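Local atomic coordinates of serine acetyltransferase (Bacteroides vulgatus ATCC 8482, PDB entry 3F1X), a protein that probably transfers an acetyl group from acetyl-CoA to serine, the first committed step of cysteine synthesis. Residues E85-G90 with L114-F119; H167-L170 with L176-R179. All coordinates share one frame; numbering follows the deposited sequence.

Both contacts lie in the helical domain that precedes the left-handed parallel beta-helix, with centres about 10 Å apart. Contact 1 joins helix 68-93 to helix 109-120, its centre about 17 Å from the centre of the chain, whereas contact 2, about 9 Å from that point, pairs two helices that follow one another and lead into the beta-helix. Contact 1 closes before contact 2 opens along the chain, yet they pack directly on each other. F119 CD1 lies 3.4 Å from L169 CD1, and the I177 methyl CD1 rests against a backbone carbonyl, 3.4 Å from Q86 O. Each segment of contact 1 therefore meets a segment of contact 2: 114-119 meets 167-170, and 85-90 meets 176-179.

Contact 1 of 2, residues E85-G90 with L114-F119; sequences EQILAG and LLAARF
The backbone bond from F119 N to L115 O, 2.9 Å long, spans the turn of helix 109-120 on which L115 and A116 face I87 of helix 68-93. The two helices belong to the N-terminal helical domain of the serine acetyltransferase fold, which precedes the left-handed parallel beta-helix. Within these segments the side-chain contacts are apolar, and I87 CD1 also lies against the backbone of A116. I87 carries the contact, touching both L115 and A116. Both its branches are used: the longer one reaches straight to the backbone, with CD1 3.6 Å from A116 N, while the shorter one, CG2, turns to L115. CG2 lies anti to its own backbone N, and CG1 stands beside that N (chi1 -72°), which splays the two methyl ends over neighbouring residues of the partner helix. Isoleucine suits the place because its forked CB supplies both. Alanine suits the facing wall, since its single CB allows I87 CD1 to come close to the helix backbone; the CA atoms of I87 and A116 are 7.2 Å apart.

Around this contact, E85 forms a salt bridge with R109, a charged tie between helix 68-93 and the start of helix 109-120. I87 also packs on V174, in the loop between the helices of contact 2, and A117, next along helix 109-120, packs on Y6 of the second subunit. L115 has CG anti to its carbonyl carbon, and leucine's longer branch, where A116 stays short, brings CD1 to 3.9 Å from I87 CG2.

Contact 2 of 2, residues H167-L170 with L176-R179; sequences HELL and LIPR
P178 sets its ring against the backbone of helix 155-171, with CG 3.7 Å from L170 N. The same ring carbon sits between two side-chain roots, 4.0 Å from L169 CB and 4.1 Å from L170 CB, and so rests on the peptide that joins the two leucines. The compact ring has no long arm to keep the helices apart, and the CA atoms of L170 and P178 are only 5.9 Å from each other. L170 offers little beyond CB: with CG anti to its backbone N (chi1 -179°), the isobutyl group leaves along the flank of its helix. L169 has a second touch, from CD2 to I177 CG2 at 4.3 Å. Neither torsion of L169 is staggered (chi1 -111°, chi2 18°), so the exact placing of its methyls, and with it this contact, is less sure. I177 is divided between two neighbours, CG2 serving L169 while the CG1 arm runs on to helix 68-93, a job that a beta-branched residue does well.

The arrangement is a helical hairpin, in which helix 155-171 and helix 177-189 are joined by a short loop at the end of the helical domain. L176 holds the N-cap position of the second helix, and P178 falls in its first turn, where proline fits because no helical partner for its missing N-H would be needed.

Farther out, P178 also packs on P195, at the beginning of the left-handed beta-helix. The next residue, R179, forms a salt bridge through NE with E183 OE1, one turn farther on, and the side chain of R179 lies against H194 and against Y154 of the third subunit. L176 packs on P37 and on E149 of that third subunit.

Contact 1 of 2, residues E85-G90 with L114-F119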
ATOM      1  N   GLU A  85      -5.834  10.907 -19.666  1.00 17.12           N
ATOM      2  CA  GLU A  85      -4.462  10.434 -19.817  1.00 18.35           C
ATOM      3  C   GLU A  85      -4.353   9.128 -20.604  1.00 17.63           C
ATOM      4  O   GLU A  85      -3.463   8.981 -21.433  1.00 17.37           O
ATOM      5  CB  GLU A  85      -3.822  10.251 -18.440  1.00 21.45           C
ATOM      6  CG  GLU A  85      -2.323   9.988 -18.467  1.00 26.77           C
ATOM      7  CD  GLU A  85      -1.537  11.170 -19.006  1.00 30.07           C
ATOM      8  OE1 GLU A  85      -1.875  12.319 -18.649  1.00 33.93           O
ATOM      9  OE2 GLU A  85      -0.576  10.947 -19.771  1.00 34.46           O
ATOM     10  N   GLN A  86      -5.258   8.185 -20.358  1.00 16.05           N
ATOM     11  CA  GLN A  86      -5.195   6.905 -21.045  1.00 17.17           C
ATOM     12  C   GLN A  86      -5.582   7.027 -22.506  1.00 15.93           C
ATOM     13  O   GLN A  86      -5.026   6.343 -23.367  1.00 14.56           O
ATOM     14  CB  GLN A  86      -6.074   5.876 -20.339  1.00 16.80           C
ATOM     15  CG  GLN A  86      -5.536   5.480 -18.977  1.00 19.63           C
ATOM     16  CD  GLN A  86      -4.067   5.107 -19.038  1.00 20.62           C
ATOM     17  OE1 GLN A  86      -3.216   5.769 -18.437  1.00 21.73           O
ATOM     18  NE2 GLN A  86      -3.762   4.043 -19.767  1.00 18.38           N
ATOM     19  N   ILE A  87      -6.543   7.896 -22.787  1.00 17.34           N
ATOM     20  CA  ILE A  87      -6.950   8.102 -24.160  1.00 17.44           C
ATOM     21  C   ILE A  87      -5.753   8.739 -24.881  1.00 17.51           C
ATOM     22  O   ILE A  87      -5.462   8.405 -26.028  1.00 16.34           O
ATOM     23  CB  ILE A  87      -8.196   9.014 -24.241  1.00 16.97           C
ATOM     24  CG1 ILE A  87      -9.423   8.243 -23.742  1.00 18.60           C
ATOM     25  CG2 ILE A  87      -8.390   9.500 -25.668  1.00 17.41           C
ATOM     26  CD1 ILE A  87     -10.710   9.042 -23.707  1.00 16.74           C
ATOM     27  N   LEU A  88      -5.053   9.640 -24.196  1.00 16.87           N
ATOM     28  CA  LEU A  88      -3.882  10.283 -24.789  1.00 18.96           C
ATOM     29  C   LEU A  88      -2.824   9.215 -25.100  1.00 19.30           C
ATOM     30  O   LEU A  88      -2.171   9.256 -26.144  1.00 19.07           O
ATOM     31  CB  LEU A  88      -3.300  11.328 -23.835  1.00 20.18           C
ATOM     32  CG  LEU A  88      -2.093  12.130 -24.338  1.00 21.92           C
ATOM     33  CD1 LEU A  88      -2.474  12.930 -25.569  1.00 25.09           C
ATOM     34  CD2 LEU A  88      -1.613  13.065 -23.239  1.00 23.63           C
ATOM     35  N   ALA A  89      -2.664   8.252 -24.195  1.00 17.32           N
ATOM     36  CA  ALA A  89      -1.695   7.183 -24.412  1.00 20.25           C
ATOM     37  C   ALA A  89      -2.089   6.342 -25.631  1.00 20.07           C
ATOM     38  O   ALA A  89      -1.238   5.937 -26.428  1.00 21.30           O
ATOM     39  CB  ALA A  89      -1.596   6.297 -23.167  1.00 18.63           C
ATOM     40  N   GLY A  90      -3.386   6.089 -25.773  1.00 21.16           N
ATOM     41  CA  GLY A  90      -3.874   5.310 -26.899  1.00 21.65           C
ATOM     42  C   GLY A  90      -3.601   6.000 -28.221  1.00 23.02           C
ATOM     43  O   GLY A  90      -3.086   5.386 -29.154  1.00 23.73           O
ATOM     44  N   LEU A 114     -11.479  16.030 -24.508  1.00 23.89           N
ATOM     45  CA  LEU A 114     -12.821  16.149 -25.066  1.00 24.74           C
ATOM     46  C   LEU A 114     -13.409  14.752 -25.324  1.00 23.73           C
ATOM     47  O   LEU A 114     -14.589  14.506 -25.070  1.00 24.24           O
ATOM     48  CB  LEU A 114     -12.791  16.972 -26.358  1.00 24.50           C
ATOM     49  CG  LEU A 114     -14.144  17.342 -26.979  1.00 25.81           C
ATOM     50  CD1 LEU A 114     -15.052  17.961 -25.924  1.00 25.41           C
ATOM     51  CD2 LEU A 114     -13.924  18.311 -28.131  1.00 23.95           C
ATOM     52  N   LEU A 115     -12.583  13.835 -25.819  1.00 23.22           N
ATOM     53  CA  LEU A 115     -13.048  12.475 -26.062  1.00 21.18           C
ATOM     54  C   LEU A 115     -13.454  11.860 -24.724  1.00 19.79           C
ATOM     55  O   LEU A 115     -14.476  11.183 -24.623  1.00 19.51           O
ATOM     56  CB  LEU A 115     -11.946  11.628 -26.716  1.00 21.93           C
ATOM     57  CG  LEU A 115     -11.555  11.922 -28.168  1.00 22.82           C
ATOM     58  CD1 LEU A 115     -10.445  10.975 -28.604  1.00 25.82           C
ATOM     59  CD2 LEU A 115     -12.763  11.754 -29.078  1.00 23.86           C
ATOM     60  N   ALA A 116     -12.658  12.110 -23.689  1.00 18.59           N
ATOM     61  CA  ALA A 116     -12.961  11.574 -22.364  1.00 17.20           C
ATOM     62  C   ALA A 116     -14.290  12.129 -21.870  1.00 16.95           C
ATOM     63  O   ALA A 116     -15.093  11.400 -21.289  1.00 16.30           O
ATOM     64  CB  ALA A 116     -11.844  11.922 -21.385  1.00 16.36           C
ATOM     65  N   ALA A 117     -14.528  13.416 -22.110  1.00 17.53           N
ATOM     66  CA  ALA A 117     -15.781  14.032 -21.687  1.00 17.58           C
ATOM     67  C   ALA A 117     -16.940  13.454 -22.513  1.00 16.72           C
ATOM     68  O   ALA A 117     -18.031  13.209 -21.984  1.00 16.86           O
ATOM     69  CB  ALA A 117     -15.704  15.551 -21.851  1.00 15.79           C
ATOM     70  N   ARG A 118     -16.698  13.234 -23.803  1.00 19.94           N
ATOM     71  CA  ARG A 118     -17.716  12.668 -24.692  1.00 19.49           C
ATOM     72  C   ARG A 118     -18.116  11.286 -24.169  1.00 20.26           C
ATOM     73  O   ARG A 118     -19.296  10.929 -24.146  1.00 18.00           O
ATOM     74  CB  ARG A 118     -17.180  12.526 -26.118  1.00 23.64           C
ATOM     75  CG  ARG A 118     -16.798  13.838 -26.816  1.00 29.99           C
ATOM     76  CD  ARG A 118     -18.009  14.681 -27.191  1.00 33.80           C
ATOM     77  NE  ARG A 118     -17.636  15.927 -27.863  1.00 36.56           N
ATOM     78  CZ  ARG A 118     -18.504  16.873 -28.220  1.00 36.13           C
ATOM     79  NH1 ARG A 118     -19.801  16.712 -27.971  1.00 37.60           N
ATOM     80  NH2 ARG A 118     -18.078  17.982 -28.817  1.00 32.97           N
ATOM     81  N   PHE A 119     -17.125  10.504 -23.749  1.00 18.03           N
ATOM     82  CA  PHE A 119     -17.420   9.184 -23.218  1.00 17.46           C
ATOM     83  C   PHE A 119     -18.307   9.302 -21.986  1.00 17.71           C
ATOM     84  O   PHE A 119     -19.306   8.592 -21.859  1.00 18.25           O
ATOM     85  CB  PHE A 119     -16.144   8.447 -22.815  1.00 14.73           C
ATOM     86  CG  PHE A 119     -16.413   7.200 -22.034  1.00 14.63           C
ATOM     87  CD1 PHE A 119     -16.859   6.050 -22.679  1.00 16.88           C
ATOM     88  CD2 PHE A 119     -16.310   7.196 -20.643  1.00 15.31           C
ATOM     89  CE1 PHE A 119     -17.209   4.906 -21.949  1.00 16.66           C
ATOM     90  CE2 PHE A 119     -16.655   6.064 -19.899  1.00 15.79           C
ATOM     91  CZ  PHE A 119     -17.107   4.916 -20.558  1.00 17.24           C
TER

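Contact 2 of 2, residues H167-L170 with L176-R179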
ATOM      1  N   HIS A 167     -16.649  -0.619 -26.228  1.00 16.28           N
ATOM      2  CA  HIS A 167     -17.278  -0.404 -27.525  1.00 16.77           C
ATOM      3  C   HIS A 167     -17.482   1.085 -27.790  1.00 17.48           C
ATOM      4  O   HIS A 167     -17.170   1.574 -28.871  1.00 16.97           O
ATOM      5  CB  HIS A 167     -18.622  -1.128 -27.591  1.00 16.67           C
ATOM      6  CG  HIS A 167     -19.246  -1.131 -28.956  1.00 17.67           C
ATOM      7  ND1 HIS A 167     -20.473  -0.559 -29.215  1.00 19.08           N
ATOM      8  CD2 HIS A 167     -18.829  -1.669 -30.127  1.00 17.20           C
ATOM      9  CE1 HIS A 167     -20.786  -0.747 -30.486  1.00 18.09           C
ATOM     10  NE2 HIS A 167     -19.806  -1.419 -31.061  1.00 19.75           N
ATOM     11  N   GLU A 168     -17.999   1.794 -26.793  1.00 17.26           N
ATOM     12  CA  GLU A 168     -18.252   3.225 -26.906  1.00 19.47           C
ATOM     13  C   GLU A 168     -16.944   3.965 -27.187  1.00 20.06           C
ATOM     14  O   GLU A 168     -16.885   4.857 -28.034  1.00 18.96           O
ATOM     15  CB  GLU A 168     -18.909   3.733 -25.615  1.00 22.26           C
ATOM     16  CG  GLU A 168     -19.301   5.205 -25.630  1.00 26.48           C
ATOM     17  CD  GLU A 168     -20.082   5.601 -26.878  1.00 31.64           C
ATOM     18  OE1 GLU A 168     -21.060   4.903 -27.233  1.00 30.52           O
ATOM     19  OE2 GLU A 168     -19.720   6.622 -27.505  1.00 33.19           O
ATOM     20  N   LEU A 169     -15.891   3.574 -26.479  1.00 17.59           N
ATOM     21  CA  LEU A 169     -14.576   4.172 -26.663  1.00 18.21           C
ATOM     22  C   LEU A 169     -14.098   3.907 -28.098  1.00 17.99           C
ATOM     23  O   LEU A 169     -13.488   4.768 -28.729  1.00 15.93           O
ATOM     24  CB  LEU A 169     -13.599   3.573 -25.641  1.00 16.99           C
ATOM     25  CG  LEU A 169     -13.038   4.421 -24.494  1.00 18.52           C
ATOM     26  CD1 LEU A 169     -13.861   5.667 -24.252  1.00 19.31           C
ATOM     27  CD2 LEU A 169     -12.977   3.561 -23.234  1.00 18.85           C
ATOM     28  N   LEU A 170     -14.388   2.714 -28.612  1.00 18.63           N
ATOM     29  CA  LEU A 170     -13.994   2.361 -29.972  1.00 21.69           C
ATOM     30  C   LEU A 170     -14.756   3.247 -30.946  1.00 21.43           C
ATOM     31  O   LEU A 170     -14.178   3.809 -31.873  1.00 22.09           O
ATOM     32  CB  LEU A 170     -14.314   0.895 -30.273  1.00 23.47           C
ATOM     33  CG  LEU A 170     -13.926   0.397 -31.669  1.00 26.48           C
ATOM     34  CD1 LEU A 170     -12.410   0.337 -31.780  1.00 28.81           C
ATOM     35  CD2 LEU A 170     -14.524  -0.983 -31.912  1.00 28.51           C
ATOM     36  N   LEU A 176      -6.460   1.257 -29.300  1.00 20.38           N
ATOM     37  CA  LEU A 176      -5.807   0.439 -28.274  1.00 19.95           C
ATOM     38  C   LEU A 176      -6.550   0.269 -26.945  1.00 20.19           C
ATOM     39  O   LEU A 176      -6.787  -0.850 -26.496  1.00 18.12           O
ATOM     40  CB  LEU A 176      -4.411   1.005 -28.002  1.00 23.22           C
ATOM     41  CG  LEU A 176      -3.453   0.134 -27.191  1.00 27.68           C
ATOM     42  CD1 LEU A 176      -2.989  -1.048 -28.044  1.00 27.88           C
ATOM     43  CD2 LEU A 176      -2.244   0.966 -26.751  1.00 30.24           C
ATOM     44  N   ILE A 177      -6.899   1.377 -26.310  1.00 18.47           N
ATOM     45  CA  ILE A 177      -7.594   1.315 -25.037  1.00 18.77           C
ATOM     46  C   ILE A 177      -8.802   0.369 -24.982  1.00 17.84           C
ATOM     47  O   ILE A 177      -8.983  -0.330 -23.985  1.00 20.13           O
ATOM     48  CB  ILE A 177      -8.028   2.723 -24.587  1.00 18.09           C
ATOM     49  CG1 ILE A 177      -6.790   3.612 -24.428  1.00 20.78           C
ATOM     50  CG2 ILE A 177      -8.763   2.658 -23.270  1.00 18.14           C
ATOM     51  CD1 ILE A 177      -5.722   3.024 -23.511  1.00 21.77           C
ATOM     52  N   PRO A 178      -9.639   0.324 -26.035  1.00 16.47           N
ATOM     53  CA  PRO A 178     -10.800  -0.584 -25.983  1.00 16.21           C
ATOM     54  C   PRO A 178     -10.434  -2.063 -25.804  1.00 16.18           C
ATOM     55  O   PRO A 178     -11.036  -2.762 -24.993  1.00 15.80           O
ATOM     56  CB  PRO A 178     -11.504  -0.329 -27.318  1.00 16.72           C
ATOM     57  CG  PRO A 178     -11.151   1.118 -27.615  1.00 15.12           C
ATOM     58  CD  PRO A 178      -9.675   1.156 -27.251  1.00 15.38           C
ATOM     59  N   ARG A 179      -9.448  -2.527 -26.561  1.00 15.60           N
ATOM     60  CA  ARG A 179      -9.008  -3.916 -26.486  1.00 17.63           C
ATOM     61  C   ARG A 179      -8.396  -4.189 -25.112  1.00 18.39           C
ATOM     62  O   ARG A 179      -8.557  -5.266 -24.539  1.00 18.14           O
ATOM     63  CB  ARG A 179      -7.989  -4.200 -27.594  1.00 19.07           C
ATOM     64  CG  ARG A 179      -7.602  -5.663 -27.747  1.00 21.97           C
ATOM     65  CD  ARG A 179      -8.814  -6.550 -28.002  1.00 21.47           C
ATOM     66  NE  ARG A 179      -8.439  -7.963 -28.106  1.00 26.89           N
ATOM     67  CZ  ARG A 179      -7.893  -8.525 -29.183  1.00 26.45           C
ATOM     68  NH1 ARG A 179      -7.655  -7.804 -30.271  1.00 24.38           N
ATOM     69  NH2 ARG A 179      -7.579  -9.815 -29.168  1.00 27.81           N
TER